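Local atomic coordinates of Lpg0393 helical bundle domain-containing protein (Legionella pneumophila subsp. pneumophila str. Philadelphia 1, PDB entry 4R0G), a protein that acts as a guanine-nucleotide exchange factor for the small GTPases Rab5, Rab21 and Rab22, probably through its VPS9-like domain. Residues D60-A65 / F147-E152; C96-T101 / G140-K145. All coordinates share one frame; numbering follows the deposited sequence.

Contacts 1 and 2 illustrate how one helix can join two others in an all-helical domain. Both use helix 132-151, with residues 140-145 engaged in contact 2 and residues 147-152 in contact 1. Their partners, helices 58-71 and 80-101, follow one another in the chain, and the order 60-65, 96-101, 140-145, 147-152 places both segments of contact 2 between the two segments of contact 1. The centres lie about 12 Å apart, on the same side of the chain's centre, and the contacts meet where Ile61 CD1 packs 3.8 Å from Met97 CG. All four segments belong to the VPS9-like region, to which the exchange activity is probably due.

Contact 1. Residues D60-A65 / F147-E152; sequences DIKKFA and FTWVKE
Trp149 reaches from helix 132-151 toward Ile61 and Lys62 of helix 58-71, and its indole is met in two quite different ways. The CG2 methyl of Ile61 comes in at the ring edge, near the indole plane, 3.6 Å from Trp149 CZ3; it is the branch set anti to the backbone N. Lys62 instead passes over one face, its chain crossing the indole at about a right angle. Extended beyond CG, the lysine carries CE to 4.2 Å from the centroid of the five-membered ring of Trp149, a CH-pi contact only 15° off the ring normal. Its ammonium lies farther off, and any cation-pi attraction is weak at best. One turn further along helix 58-71, the side chains are short: Ala65 CB fits against Val150 CG2 at 3.9 Å and also lies near the carbonyl oxygen of Trp149. Here the backbones come together, with the CA atoms of Ala65 and Val150 5.1 Å apart. Leu58 also touches Trp149, while Tyr68 and Ala69 continue the packing along Val150. The segment axes approach to 9.2 Å and cross at -53°. With an aromatic ring spanning the wider part and an alanine at the close approach, this is largely apolar helix-helix packing within the all-helical VPS9-like domain, between the chain's helices 58-71 and 132-151.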
loop_
_atom_site.group_PDB
_atom_site.type_symbol
_atom_site.label_atom_id
_atom_site.label_comp_id
_atom_site.label_asym_id
_atom_site.label_seq_id
_atom_site.Cartn_x
_atom_site.Cartn_y
_atom_site.Cartn_z
ATOM N N ASP A 60 5.890 24.986 9.324
ATOM C CA ASP A 60 6.267 24.081 8.229
ATOM C C ASP A 60 6.267 22.655 8.750
ATOM O O ASP A 60 5.846 21.717 8.076
ATOM C CB ASP A 60 7.676 24.411 7.681
ATOM C CG ASP A 60 7.709 25.646 6.761
ATOM O OD1 ASP A 60 6.822 26.532 6.865
ATOM O OD2 ASP A 60 8.655 25.735 5.939
ATOM N N ILE A 61 6.756 22.513 9.969
ATOM C CA ILE A 61 6.831 21.226 10.638
ATOM C C ILE A 61 5.445 20.670 10.920
ATOM O O ILE A 61 5.162 19.510 10.615
ATOM C CB ILE A 61 7.599 21.391 11.959
ATOM C CG1 ILE A 61 8.983 21.926 11.663
ATOM C CG2 ILE A 61 7.681 20.105 12.742
ATOM C CD1 ILE A 61 9.705 22.327 12.871
ATOM N N LYS A 62 4.578 21.502 11.493
ATOM C CA LYS A 62 3.248 21.039 11.896
ATOM C C LYS A 62 2.352 20.613 10.734
ATOM O O LYS A 62 1.525 19.708 10.868
ATOM C CB LYS A 62 2.560 22.084 12.785
ATOM C CG LYS A 62 2.881 21.893 14.258
ATOM C CD LYS A 62 2.008 22.724 15.148
ATOM C CE LYS A 62 2.382 22.519 16.612
ATOM N NZ LYS A 62 1.691 23.511 17.510
ATOM N N LYS A 63 2.518 21.274 9.597
ATOM C CA LYS A 63 1.746 20.928 8.417
ATOM C C LYS A 63 2.332 19.664 7.839
ATOM O O LYS A 63 1.617 18.787 7.353
ATOM C CB LYS A 63 1.727 22.077 7.397
ATOM C CG LYS A 63 0.534 22.976 7.573
ATOM C CD LYS A 63 0.804 24.390 7.096
ATOM C CE LYS A 63 -0.216 25.377 7.692
ATOM N NZ LYS A 63 -0.009 26.789 7.205
ATOM N N PHE A 64 3.642 19.549 7.931
ATOM C CA PHE A 64 4.285 18.362 7.414
ATOM C C PHE A 64 3.839 17.170 8.269
ATOM O O PHE A 64 3.795 16.026 7.790
ATOM C CB PHE A 64 5.805 18.540 7.404
ATOM C CG PHE A 64 6.536 17.354 6.895
ATOM C CD1 PHE A 64 6.546 17.067 5.534
ATOM C CD2 PHE A 64 7.202 16.490 7.778
ATOM C CE1 PHE A 64 7.216 15.958 5.050
ATOM C CE2 PHE A 64 7.887 15.363 7.298
ATOM C CZ PHE A 64 7.887 15.100 5.938
ATOM N N ALA A 65 3.475 17.447 9.526
ATOM C CA ALA A 65 2.998 16.388 10.416
ATOM C C ALA A 65 1.700 15.817 9.859
ATOM O O ALA A 65 1.510 14.586 9.831
ATOM C CB ALA A 65 2.801 16.888 11.819
ATOM N N PHE A 147 7.080 13.267 16.171
ATOM C CA PHE A 147 6.152 12.149 16.135
ATOM C C PHE A 147 4.971 12.330 17.085
ATOM O O PHE A 147 3.860 11.870 16.804
ATOM C CB PHE A 147 6.902 10.851 16.377
ATOM C CG PHE A 147 7.744 10.430 15.213
ATOM C CD1 PHE A 147 7.214 10.447 13.917
ATOM C CD2 PHE A 147 9.071 10.039 15.390
ATOM C CE1 PHE A 147 7.992 10.053 12.789
ATOM C CE2 PHE A 147 9.861 9.648 14.286
ATOM C CZ PHE A 147 9.315 9.659 12.979
ATOM N N THR A 148 5.202 13.043 18.185
ATOM C CA THR A 148 4.112 13.431 19.082
ATOM C C THR A 148 3.109 14.337 18.348
ATOM O O THR A 148 1.896 14.114 18.397
ATOM C CB THR A 148 4.642 14.142 20.335
ATOM O OG1 THR A 148 5.284 15.351 19.930
ATOM C CG2 THR A 148 5.648 13.259 21.080
ATOM N N TRP A 149 3.614 15.366 17.678
ATOM C CA TRP A 149 2.763 16.186 16.824
ATOM C C TRP A 149 2.025 15.380 15.743
ATOM O O TRP A 149 0.968 15.795 15.255
ATOM C CB TRP A 149 3.573 17.312 16.182
ATOM C CG TRP A 149 4.039 18.290 17.190
ATOM C CD1 TRP A 149 3.572 18.421 18.460
ATOM C CD2 TRP A 149 5.063 19.287 17.026
ATOM N NE1 TRP A 149 4.237 19.437 19.103
ATOM C CE2 TRP A 149 5.157 19.986 18.248
ATOM C CE3 TRP A 149 5.905 19.654 15.966
ATOM C CZ2 TRP A 149 6.071 21.023 18.447
ATOM C CZ3 TRP A 149 6.806 20.681 16.165
ATOM C CH2 TRP A 149 6.883 21.351 17.398
ATOM N N VAL A 150 2.574 14.235 15.363
ATOM C CA VAL A 150 1.910 13.414 14.371
ATOM C C VAL A 150 0.715 12.711 14.998
ATOM O O VAL A 150 -0.387 12.752 14.447
ATOM C CB VAL A 150 2.881 12.456 13.678
ATOM C CG1 VAL A 150 2.132 11.337 12.959
ATOM C CG2 VAL A 150 3.737 13.241 12.699
ATOM N N LYS A 151 0.923 12.111 16.169
ATOM C CA LYS A 151 -0.186 11.599 16.975
ATOM C C LYS A 151 -1.271 12.646 17.262
ATOM O O LYS A 151 -2.436 12.291 17.384
ATOM C CB LYS A 151 0.324 10.977 18.278
ATOM C CG LYS A 151 1.106 9.685 18.048
ATOM C CD LYS A 151 1.161 8.792 19.293
ATOM C CE LYS A 151 1.723 7.407 18.950
ATOM N NZ LYS A 151 1.829 6.511 20.138
ATOM N N GLU A 152 -0.896 13.920 17.353
ATOM C CA GLU A 152 -1.845 14.980 17.685
ATOM C C GLU A 152 -2.463 15.699 16.511
ATOM O O GLU A 152 -3.233 16.628 16.734
ATOM C CB GLU A 152 -1.184 16.055 18.543
ATOM C CG GLU A 152 -0.635 15.568 19.842
ATOM C CD GLU A 152 0.261 16.606 20.480
ATOM O OE1 GLU A 152 0.174 17.796 20.059
ATOM O OE2 GLU A 152 1.059 16.226 21.377
#

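Contact 2. Residues C96-T101 / G140-K145; sequences CMVYLT and GQEQDK
The axes of 96-101 and 140-145 come within 9.2 Å of each other, and their N-to-C directions make an angle of 104°, so the two helical segments lie crosswise and share only a short length. Met97 and Glu142 are the residues nearest across the gap, with CA atoms 6.1 Å apart. Glu142 leans toward the other helix, and the bend at chi2 (-67°) folds CD back over Met97; from there OE2 faces Thr101. Its CG rests 3.6 Å from Met97 CB and meets the CG2 methyl of Val98. The thioether of Met97 crosses the glutamate obliquely, and the bend at chi3 brings CE round to the side of Glu142, close to OE1 and near the CE of Lys145. This is a helix-helix junction of the all-helical VPS9-like domain, a mixed interface with a buried carboxylate; on one flank Val98 also touches Leu130, Phe138 and Leu139. Each carboxylate oxygen has a polar partner. Thr101 and Glu142 meet tip to tip, the OG1 hydroxyl of Thr101 donating to OE2 of Glu142 at 2.6 Å from above the carboxylate plane, 38° out of it. OE1 of Glu142 receives Lys145 NZ at 3.0 Å through its syn lone pair, in a salt bridge within one helix. The ammonium probably offsets the charge of the buried glutamate and helps to keep it ionised. Thr101, the residue at the C-terminal end of helix 80-101, has its OG1 3.6 Å from Lys145 NZ, a neighbour too distant to count as a bond.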
loop_
_atom_site.group_PDB
_atom_site.type_symbol
_atom_site.label_atom_id
_atom_site.label_comp_id
_atom_site.label_asym_id
_atom_site.label_seq_id
_atom_site.Cartn_x
_atom_site.Cartn_y
_atom_site.Cartn_z
ATOM N N CYS A 96 17.124 20.110 10.244
ATOM C CA CYS A 96 16.576 21.464 10.301
ATOM C C CYS A 96 15.987 21.771 11.697
ATOM O O CYS A 96 16.206 22.841 12.244
ATOM C CB CYS A 96 15.523 21.718 9.199
ATOM S SG CYS A 96 16.125 21.559 7.488
ATOM N N MET A 97 15.251 20.828 12.276
ATOM C CA MET A 97 14.706 21.032 13.624
ATOM C C MET A 97 15.824 21.253 14.632
ATOM O O MET A 97 15.725 22.098 15.518
ATOM C CB MET A 97 13.823 19.865 14.051
ATOM C CG MET A 97 12.540 19.767 13.247
ATOM S SD MET A 97 11.465 18.391 13.702
ATOM C CE MET A 97 10.779 18.981 15.254
ATOM N N VAL A 98 16.908 20.510 14.460
ATOM C CA VAL A 98 18.064 20.636 15.322
ATOM C C VAL A 98 18.716 21.991 15.132
ATOM O O VAL A 98 19.008 22.702 16.099
ATOM C CB VAL A 98 19.063 19.524 15.038
ATOM C CG1 VAL A 98 20.368 19.741 15.833
ATOM C CG2 VAL A 98 18.400 18.190 15.332
ATOM N N TYR A 99 18.936 22.357 13.874
ATOM C CA TYR A 99 19.553 23.647 13.562
ATOM C C TYR A 99 18.690 24.807 14.034
ATOM O O TYR A 99 19.208 25.813 14.483
ATOM C CB TYR A 99 19.835 23.744 12.076
ATOM C CG TYR A 99 20.902 22.775 11.660
ATOM C CD1 TYR A 99 21.844 22.346 12.576
ATOM C CD2 TYR A 99 20.980 22.296 10.352
ATOM C CE1 TYR A 99 22.849 21.478 12.205
ATOM C CE2 TYR A 99 21.974 21.417 9.968
ATOM C CZ TYR A 99 22.910 21.014 10.905
ATOM O OH TYR A 99 23.918 20.134 10.577
ATOM N N LEU A 100 17.372 24.660 13.953
ATOM C CA LEU A 100 16.454 25.727 14.346
ATOM C C LEU A 100 16.493 25.923 15.845
ATOM O O LEU A 100 16.699 27.038 16.323
ATOM C CB LEU A 100 15.023 25.382 13.920
ATOM C CG LEU A 100 14.046 26.510 13.540
ATOM C CD1 LEU A 100 12.632 25.978 13.576
ATOM C CD2 LEU A 100 14.167 27.758 14.403
ATOM N N THR A 101 16.291 24.838 16.586
ATOM C CA THR A 101 16.283 24.920 18.048
ATOM C C THR A 101 17.585 25.501 18.615
ATOM O O THR A 101 17.565 26.270 19.575
ATOM C CB THR A 101 15.995 23.551 18.670
ATOM O OG1 THR A 101 14.678 23.138 18.288
ATOM C CG2 THR A 101 16.063 23.634 20.164
ATOM N N GLY A 140 17.292 13.146 18.113
ATOM C CA GLY A 140 16.263 12.277 18.661
ATOM C C GLY A 140 15.221 13.059 19.415
ATOM O O GLY A 140 14.052 12.712 19.434
ATOM N N GLN A 141 15.658 14.127 20.051
ATOM C CA GLN A 141 14.758 14.989 20.779
ATOM C C GLN A 141 13.788 15.632 19.837
ATOM O O GLN A 141 12.616 15.775 20.158
ATOM C CB GLN A 141 15.545 16.085 21.489
ATOM C CG GLN A 141 16.353 15.578 22.605
ATOM C CD GLN A 141 17.108 16.662 23.311
ATOM O OE1 GLN A 141 17.453 17.707 22.717
ATOM N NE2 GLN A 141 17.384 16.429 24.601
ATOM N N GLU A 142 14.289 16.056 18.685
ATOM C CA GLU A 142 13.418 16.649 17.696
ATOM C C GLU A 142 12.487 15.574 17.087
ATOM O O GLU A 142 11.297 15.809 16.879
ATOM C CB GLU A 142 14.233 17.382 16.647
ATOM C CG GLU A 142 15.016 18.554 17.200
ATOM C CD GLU A 142 14.113 19.717 17.700
ATOM O OE1 GLU A 142 12.923 19.765 17.304
ATOM O OE2 GLU A 142 14.585 20.590 18.484
ATOM N N GLN A 143 13.009 14.381 16.845
ATOM C CA GLN A 143 12.165 13.303 16.350
ATOM C C GLN A 143 11.046 12.974 17.306
ATOM O O GLN A 143 9.945 12.625 16.889
ATOM C CB GLN A 143 12.979 12.046 16.132
ATOM C CG GLN A 143 13.724 12.024 14.833
ATOM C CD GLN A 143 14.660 10.839 14.761
ATOM O OE1 GLN A 143 14.600 9.924 15.610
ATOM N NE2 GLN A 143 15.541 10.841 13.753
ATOM N N ASP A 144 11.346 13.028 18.595
ATOM C CA ASP A 144 10.323 12.794 19.590
ATOM C C ASP A 144 9.272 13.875 19.460
ATOM O O ASP A 144 8.104 13.568 19.245
ATOM C CB ASP A 144 10.927 12.750 21.000
ATOM C CG ASP A 144 11.615 11.416 21.299
ATOM O OD1 ASP A 144 11.244 10.394 20.672
ATOM O OD2 ASP A 144 12.525 11.389 22.166
ATOM N N LYS A 145 9.717 15.130 19.527
ATOM C CA LYS A 145 8.871 16.343 19.446
ATOM C C LYS A 145 7.949 16.292 18.230
ATOM O O LYS A 145 6.810 16.775 18.269
ATOM C CB LYS A 145 9.756 17.614 19.401
ATOM C CG LYS A 145 9.138 18.922 19.879
ATOM C CD LYS A 145 10.222 20.054 19.961
ATOM C CE LYS A 145 10.066 21.161 18.878
ATOM N NZ LYS A 145 11.295 22.011 18.530
#